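Local coordinates for protein AxyAgu115A (Amphibacillus xylanus NBRC 15112, PDB 6NPS) that probably acts as a GH115 alpha-glucuronidase, a glycoside hydrolase that removes glucuronic acid side groups from arabinoglucuronoxylan, at residues F128-W142 with Y198-G210. The protein carries 3 engineered substitutions. Numbering follows the deposited sequence.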
loop_
_atom_site.group_PDB
_atom_site.type_symbol
_atom_site.label_atom_id
_atom_site.label_comp_id
_atom_site.label_asym_id
_atom_site.label_seq_id
_atom_site.Cartn_x
_atom_site.Cartn_y
_atom_site.Cartn_z
ATOM N N PHE A 128 -16.768 -42.239 37.659
ATOM C CA PHE A 128 -17.060 -41.638 36.368
ATOM C C PHE A 128 -16.998 -42.665 35.236
ATOM O O PHE A 128 -17.581 -42.436 34.172
ATOM C CB PHE A 128 -16.093 -40.487 36.121
ATOM C CG PHE A 128 -16.424 -39.228 36.906
ATOM C CD1 PHE A 128 -17.753 -38.838 37.108
ATOM C CD2 PHE A 128 -15.407 -38.428 37.430
ATOM C CE1 PHE A 128 -18.063 -37.642 37.792
ATOM C CE2 PHE A 128 -15.707 -37.243 38.114
ATOM C CZ PHE A 128 -17.039 -36.846 38.283
ATOM N N HIS A 129 -16.311 -43.793 35.430
ATOM C CA HIS A 129 -16.398 -44.873 34.443
ATOM C C HIS A 129 -17.829 -45.394 34.346
ATOM O O HIS A 129 -18.321 -45.682 33.245
ATOM C CB HIS A 129 -15.427 -45.997 34.810
ATOM C CG HIS A 129 -15.186 -46.979 33.712
ATOM N ND1 HIS A 129 -14.373 -46.710 32.630
ATOM C CD2 HIS A 129 -15.632 -48.250 33.544
ATOM C CE1 HIS A 129 -14.329 -47.773 31.843
ATOM N NE2 HIS A 129 -15.095 -48.716 32.368
ATOM N N LEU A 130 -18.530 -45.502 35.481
ATOM C CA LEU A 130 -19.947 -45.858 35.402
ATOM C C LEU A 130 -20.701 -44.833 34.565
ATOM O O LEU A 130 -21.477 -45.186 33.662
ATOM C CB LEU A 130 -20.552 -45.956 36.809
ATOM C CG LEU A 130 -22.090 -46.066 36.838
ATOM C CD1 LEU A 130 -22.622 -47.222 35.921
ATOM C CD2 LEU A 130 -22.609 -46.248 38.298
ATOM N N SER A 131 -20.440 -43.548 34.830
ATOM C CA SER A 131 -21.039 -42.456 34.057
ATOM C C SER A 131 -20.788 -42.613 32.560
ATOM O O SER A 131 -21.713 -42.471 31.734
ATOM C CB SER A 131 -20.452 -41.146 34.595
ATOM O OG SER A 131 -21.374 -40.102 34.457
ATOM N N GLU A 132 -19.557 -42.989 32.212
ATOM C CA GLU A 132 -19.175 -43.215 30.816
ATOM C C GLU A 132 -19.951 -44.373 30.174
ATOM O O GLU A 132 -20.403 -44.260 29.035
ATOM C CB GLU A 132 -17.670 -43.469 30.709
ATOM C CG GLU A 132 -17.186 -43.738 29.293
ATOM C CD GLU A 132 -15.708 -44.073 29.236
ATOM O OE1 GLU A 132 -14.964 -43.637 30.139
ATOM O OE2 GLU A 132 -15.291 -44.771 28.288
ATOM N N LYS A 133 -20.106 -45.481 30.901
ATOM C CA LYS A 133 -20.880 -46.614 30.397
ATOM C C LYS A 133 -22.369 -46.304 30.278
ATOM O O LYS A 133 -23.061 -46.920 29.462
ATOM C CB LYS A 133 -20.641 -47.818 31.285
ATOM C CG LYS A 133 -19.410 -48.491 30.808
ATOM C CD LYS A 133 -18.989 -49.638 31.626
ATOM C CE LYS A 133 -18.128 -50.491 30.733
ATOM N NZ LYS A 133 -18.788 -50.800 29.404
ATOM N N LEU A 134 -22.880 -45.372 31.065
ATOM C CA LEU A 134 -24.247 -44.928 30.873
ATOM C C LEU A 134 -24.364 -43.915 29.762
ATOM O O LEU A 134 -25.475 -43.427 29.532
ATOM C CB LEU A 134 -24.809 -44.317 32.140
ATOM C CG LEU A 134 -24.870 -45.324 33.286
ATOM C CD1 LEU A 134 -25.335 -44.642 34.547
ATOM C CD2 LEU A 134 -25.811 -46.404 32.875
ATOM N N GLY A 135 -23.262 -43.588 29.079
ATOM C CA GLY A 135 -23.334 -42.692 27.931
ATOM C C GLY A 135 -23.199 -41.219 28.270
ATOM O O GLY A 135 -23.541 -40.370 27.445
ATOM N N VAL A 136 -22.708 -40.887 29.453
ATOM C CA VAL A 136 -22.649 -39.499 29.881
ATOM C C VAL A 136 -21.287 -38.922 29.518
ATOM O O VAL A 136 -20.241 -39.484 29.858
ATOM C CB VAL A 136 -22.935 -39.387 31.383
ATOM C CG1 VAL A 136 -22.800 -37.931 31.869
ATOM C CG2 VAL A 136 -24.321 -39.963 31.668
ATOM N N SER A 137 -21.303 -37.798 28.824
ATOM C CA SER A 137 -20.069 -37.176 28.397
ATOM C C SER A 137 -19.358 -36.487 29.564
ATOM O O SER A 137 -20.009 -35.975 30.476
ATOM C CB SER A 137 -20.375 -36.145 27.301
ATOM O OG SER A 137 -19.222 -35.369 27.063
ATOM N N PRO A 138 -18.023 -36.433 29.539
ATOM C CA PRO A 138 -17.286 -35.599 30.512
ATOM C C PRO A 138 -17.687 -34.131 30.506
ATOM O O PRO A 138 -17.359 -33.407 31.448
ATOM C CB PRO A 138 -15.822 -35.740 30.061
ATOM C CG PRO A 138 -15.773 -36.929 29.197
ATOM C CD PRO A 138 -17.131 -37.149 28.604
ATOM N N LEU A 139 -18.290 -33.665 29.430
ATOM C CA LEU A 139 -18.752 -32.294 29.253
ATOM C C LEU A 139 -20.216 -32.118 29.617
ATOM O O LEU A 139 -20.787 -31.053 29.336
ATOM C CB LEU A 139 -18.534 -31.847 27.801
ATOM C CG LEU A 139 -17.171 -32.233 27.211
ATOM C CD1 LEU A 139 -17.079 -31.853 25.732
ATOM C CD2 LEU A 139 -16.060 -31.572 28.032
ATOM N N VAL A 140 -20.828 -33.129 30.251
ATOM C CA VAL A 140 -22.244 -33.058 30.629
ATOM C C VAL A 140 -22.558 -31.761 31.383
ATOM O O VAL A 140 -23.538 -31.071 31.078
ATOM C CB VAL A 140 -22.650 -34.309 31.445
ATOM C CG1 VAL A 140 -21.769 -34.484 32.687
ATOM C CG2 VAL A 140 -24.123 -34.236 31.815
ATOM N N ASP A 141 -21.724 -31.385 32.328
ATOM C CA ASP A 141 -21.950 -30.151 33.075
ATOM C C ASP A 141 -21.294 -28.942 32.416
ATOM O O ASP A 141 -21.925 -27.889 32.292
ATOM C CB ASP A 141 -21.428 -30.311 34.509
ATOM C CG ASP A 141 -21.443 -29.000 35.291
ATOM O OD1 ASP A 141 -22.494 -28.667 35.885
ATOM O OD2 ASP A 141 -20.402 -28.303 35.308
ATOM N N TRP A 142 -20.047 -29.091 31.962
ATOM C CA TRP A 142 -19.284 -27.972 31.426
ATOM C C TRP A 142 -19.919 -27.370 30.171
ATOM O O TRP A 142 -19.977 -26.141 30.029
ATOM C CB TRP A 142 -17.844 -28.403 31.134
ATOM C CG TRP A 142 -17.078 -27.217 30.692
ATOM C CD1 TRP A 142 -16.728 -26.881 29.418
ATOM C CD2 TRP A 142 -16.626 -26.150 31.533
ATOM N NE1 TRP A 142 -16.062 -25.679 29.421
ATOM C CE2 TRP A 142 -15.982 -25.214 30.707
ATOM C CE3 TRP A 142 -16.685 -25.922 32.909
ATOM C CZ2 TRP A 142 -15.408 -24.043 31.207
ATOM C CZ3 TRP A 142 -16.099 -24.763 33.415
ATOM C CH2 TRP A 142 -15.487 -23.830 32.555
ATOM N N TYR A 198 -15.436 -22.911 41.083
ATOM C CA TYR A 198 -14.361 -23.887 40.927
ATOM C C TYR A 198 -14.861 -25.315 41.012
ATOM O O TYR A 198 -14.188 -26.217 40.510
ATOM C CB TYR A 198 -13.238 -23.676 41.975
ATOM C CG TYR A 198 -12.160 -22.752 41.391
ATOM C CD1 TYR A 198 -11.347 -23.190 40.344
ATOM C CD2 TYR A 198 -11.995 -21.467 41.861
ATOM C CE1 TYR A 198 -10.398 -22.365 39.768
ATOM C CE2 TYR A 198 -11.034 -20.618 41.316
ATOM C CZ TYR A 198 -10.240 -21.078 40.256
ATOM O OH TYR A 198 -9.287 -20.271 39.698
ATOM N N ASP A 199 -16.008 -25.540 41.654
ATOM C CA ASP A 199 -16.579 -26.880 41.676
ATOM C C ASP A 199 -16.802 -27.400 40.250
ATOM O O ASP A 199 -16.506 -28.561 39.956
ATOM C CB ASP A 199 -17.872 -26.868 42.496
ATOM C CG ASP A 199 -18.384 -28.264 42.790
ATOM O OD1 ASP A 199 -19.516 -28.579 42.354
ATOM O OD2 ASP A 199 -17.663 -29.050 43.438
ATOM N N HIS A 200 -17.248 -26.539 39.332
ATOM C CA HIS A 200 -17.407 -26.959 37.927
ATOM C C HIS A 200 -16.065 -27.227 37.231
ATOM O O HIS A 200 -15.952 -28.131 36.379
ATOM C CB HIS A 200 -18.176 -25.893 37.159
ATOM C CG HIS A 200 -19.535 -25.613 37.722
ATOM N ND1 HIS A 200 -20.651 -26.349 37.376
ATOM C CD2 HIS A 200 -19.960 -24.675 38.604
ATOM C CE1 HIS A 200 -21.703 -25.879 38.021
ATOM N NE2 HIS A 200 -21.310 -24.865 38.776
ATOM N N VAL A 201 -15.059 -26.401 37.521
ATOM C CA VAL A 201 -13.710 -26.623 37.003
ATOM C C VAL A 201 -13.163 -27.954 37.514
ATOM O O VAL A 201 -12.589 -28.744 36.753
ATOM C CB VAL A 201 -12.789 -25.453 37.414
ATOM C CG1 VAL A 201 -11.333 -25.738 37.063
ATOM C CG2 VAL A 201 -13.255 -24.190 36.764
ATOM N N PHE A 202 -13.287 -28.199 38.820
ATOM C CA PHE A 202 -12.780 -29.449 39.374
ATOM C C PHE A 202 -13.484 -30.648 38.737
ATOM O O PHE A 202 -12.849 -31.668 38.457
ATOM C CB PHE A 202 -12.948 -29.499 40.893
ATOM C CG PHE A 202 -12.219 -28.385 41.653
ATOM C CD1 PHE A 202 -11.063 -27.793 41.151
ATOM C CD2 PHE A 202 -12.708 -27.952 42.871
ATOM C CE1 PHE A 202 -10.415 -26.776 41.860
ATOM C CE2 PHE A 202 -12.069 -26.921 43.601
ATOM C CZ PHE A 202 -10.912 -26.353 43.100
ATOM N N GLU A 203 -14.799 -30.550 38.526
ATOM C CA GLU A 203 -15.539 -31.669 37.945
ATOM C C GLU A 203 -15.072 -31.949 36.525
ATOM O O GLU A 203 -14.871 -33.110 36.147
ATOM C CB GLU A 203 -17.044 -31.376 37.970
ATOM C CG GLU A 203 -17.897 -32.546 37.505
ATOM C CD GLU A 203 -19.399 -32.241 37.399
ATOM O OE1 GLU A 203 -19.889 -31.272 38.035
ATOM O OE2 GLU A 203 -20.089 -33.010 36.689
ATOM N N LEU A 204 -14.891 -30.896 35.721
ATOM C CA LEU A 204 -14.425 -31.068 34.355
ATOM C C LEU A 204 -13.066 -31.752 34.332
ATOM O O LEU A 204 -12.846 -32.690 33.559
ATOM C CB LEU A 204 -14.361 -29.720 33.648
ATOM C CG LEU A 204 -13.683 -29.745 32.283
ATOM C CD1 LEU A 204 -14.490 -30.554 31.210
ATOM C CD2 LEU A 204 -13.444 -28.326 31.779
ATOM N N LEU A 205 -12.142 -31.276 35.167
ATOM C CA LEU A 205 -10.801 -31.858 35.255
ATOM C C LEU A 205 -10.858 -33.356 35.571
ATOM O O LEU A 205 -10.204 -34.178 34.909
ATOM C CB LEU A 205 -10.013 -31.137 36.354
ATOM C CG LEU A 205 -8.613 -31.713 36.577
ATOM C CD1 LEU A 205 -7.764 -31.413 35.350
ATOM C CD2 LEU A 205 -8.002 -31.062 37.823
ATOM N N LEU A 206 -11.602 -33.719 36.614
ATOM C CA LEU A 206 -11.649 -35.115 37.031
ATOM C C LEU A 206 -12.409 -35.988 36.022
ATOM O O LEU A 206 -12.067 -37.160 35.839
ATOM C CB LEU A 206 -12.285 -35.222 38.415
ATOM C CG LEU A 206 -11.503 -34.653 39.611
ATOM C CD1 LEU A 206 -12.384 -34.578 40.842
ATOM C CD2 LEU A 206 -10.281 -35.591 39.897
ATOM N N ARG A 207 -13.441 -35.448 35.365
ATOM C CA ARG A 207 -14.130 -36.249 34.349
ATOM C C ARG A 207 -13.220 -36.540 33.168
ATOM O O ARG A 207 -13.360 -37.595 32.507
ATOM C CB ARG A 207 -15.408 -35.538 33.893
ATOM C CG ARG A 207 -16.586 -35.689 34.886
ATOM C CD ARG A 207 -17.862 -35.070 34.323
ATOM N NE ARG A 207 -18.991 -35.016 35.265
ATOM C CZ ARG A 207 -19.941 -35.961 35.372
ATOM N NH1 ARG A 207 -19.883 -37.068 34.622
ATOM N NH2 ARG A 207 -20.963 -35.794 36.222
ATOM N N LEU A 208 -12.286 -35.618 32.870
ATOM C CA LEU A 208 -11.293 -35.853 31.829
ATOM C C LEU A 208 -10.107 -36.661 32.347
ATOM O O LEU A 208 -9.128 -36.826 31.636
ATOM C CB LEU A 208 -10.808 -34.509 31.249
ATOM C CG LEU A 208 -11.905 -33.656 30.616
ATOM C CD1 LEU A 208 -11.339 -32.320 30.146
ATOM C CD2 LEU A 208 -12.539 -34.381 29.452
ATOM N N LYS A 209 -10.196 -37.176 33.561
ATOM C CA LYS A 209 -9.170 -38.007 34.200
ATOM C C LYS A 209 -7.879 -37.235 34.511
ATOM O O LYS A 209 -6.793 -37.841 34.608
ATOM C CB LYS A 209 -8.874 -39.256 33.365
ATOM C CG LYS A 209 -10.169 -40.044 33.052
ATOM C CD LYS A 209 -9.946 -41.183 32.092
ATOM C CE LYS A 209 -9.581 -40.672 30.708
ATOM N NZ LYS A 209 -10.763 -40.564 29.792
ATOM N N GLY A 210 -7.969 -35.894 34.587
ATOM C CA GLY A 210 -6.859 -35.084 35.035
ATOM C C GLY A 210 -6.783 -35.095 36.569
ATOM O O GLY A 210 -7.686 -35.571 37.288
HETATM O O HOH W 1 -17.986 -29.411 34.817
#
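The outer helix 195-207, which leads into strand 212-214 of the family's TIM-barrel-type parallel sheet, packs against the end of helix 120-133 and the loop after it, with Phe128 and Val140 closing on Arg207 from two sides. Phe128 CE1 lies over one face of the guanidinium, 3.5 Å from Arg207 CZ, and Val140 CG1 covers the opposite face at 3.6 Å from the same carbon. Lower down the chain, Arg207 CG sits 3.6 Å from the Phe128 ring centroid, a CH-pi contact 10° off the normal. CG anti to the carbonyl carbon (chi1 -79°) sets the stem against the Phe128 ring, and the extended chain to NE carries the guanidinium between Phe128 and Val140. In its own plane, Arg207 turns NE and NH2 side-on to a single oxygen, Glu203 OE2, with NE to OE2 2.7 Å; NH1 also pairs with Asp42 of helix 30-47. Putting an alanine in place of Arg207 would probably leave the buried Glu203 carboxylate without its countercharge and open a gap between Phe128 and Val140. Helix 120-133 ends in a Schellman motif at Gly135, and the loop then runs back along helix 195-207 from just beyond its last turn, where Pro138 CB meets Leu208 CD2 at 3.6 Å. Farther along, His200 ND1 donates to the syn lone pair of Asp141 OD2 (2.9 Å, 166°), ring and carboxylate nearly coplanar. A water bridges Asp141 OD2 and His200 O. Leu204 CD2 rests over one face of Trp142, 4.0 Å from the centroid of the five-membered ring, while Leu204 CD1 touches Leu139 CD2.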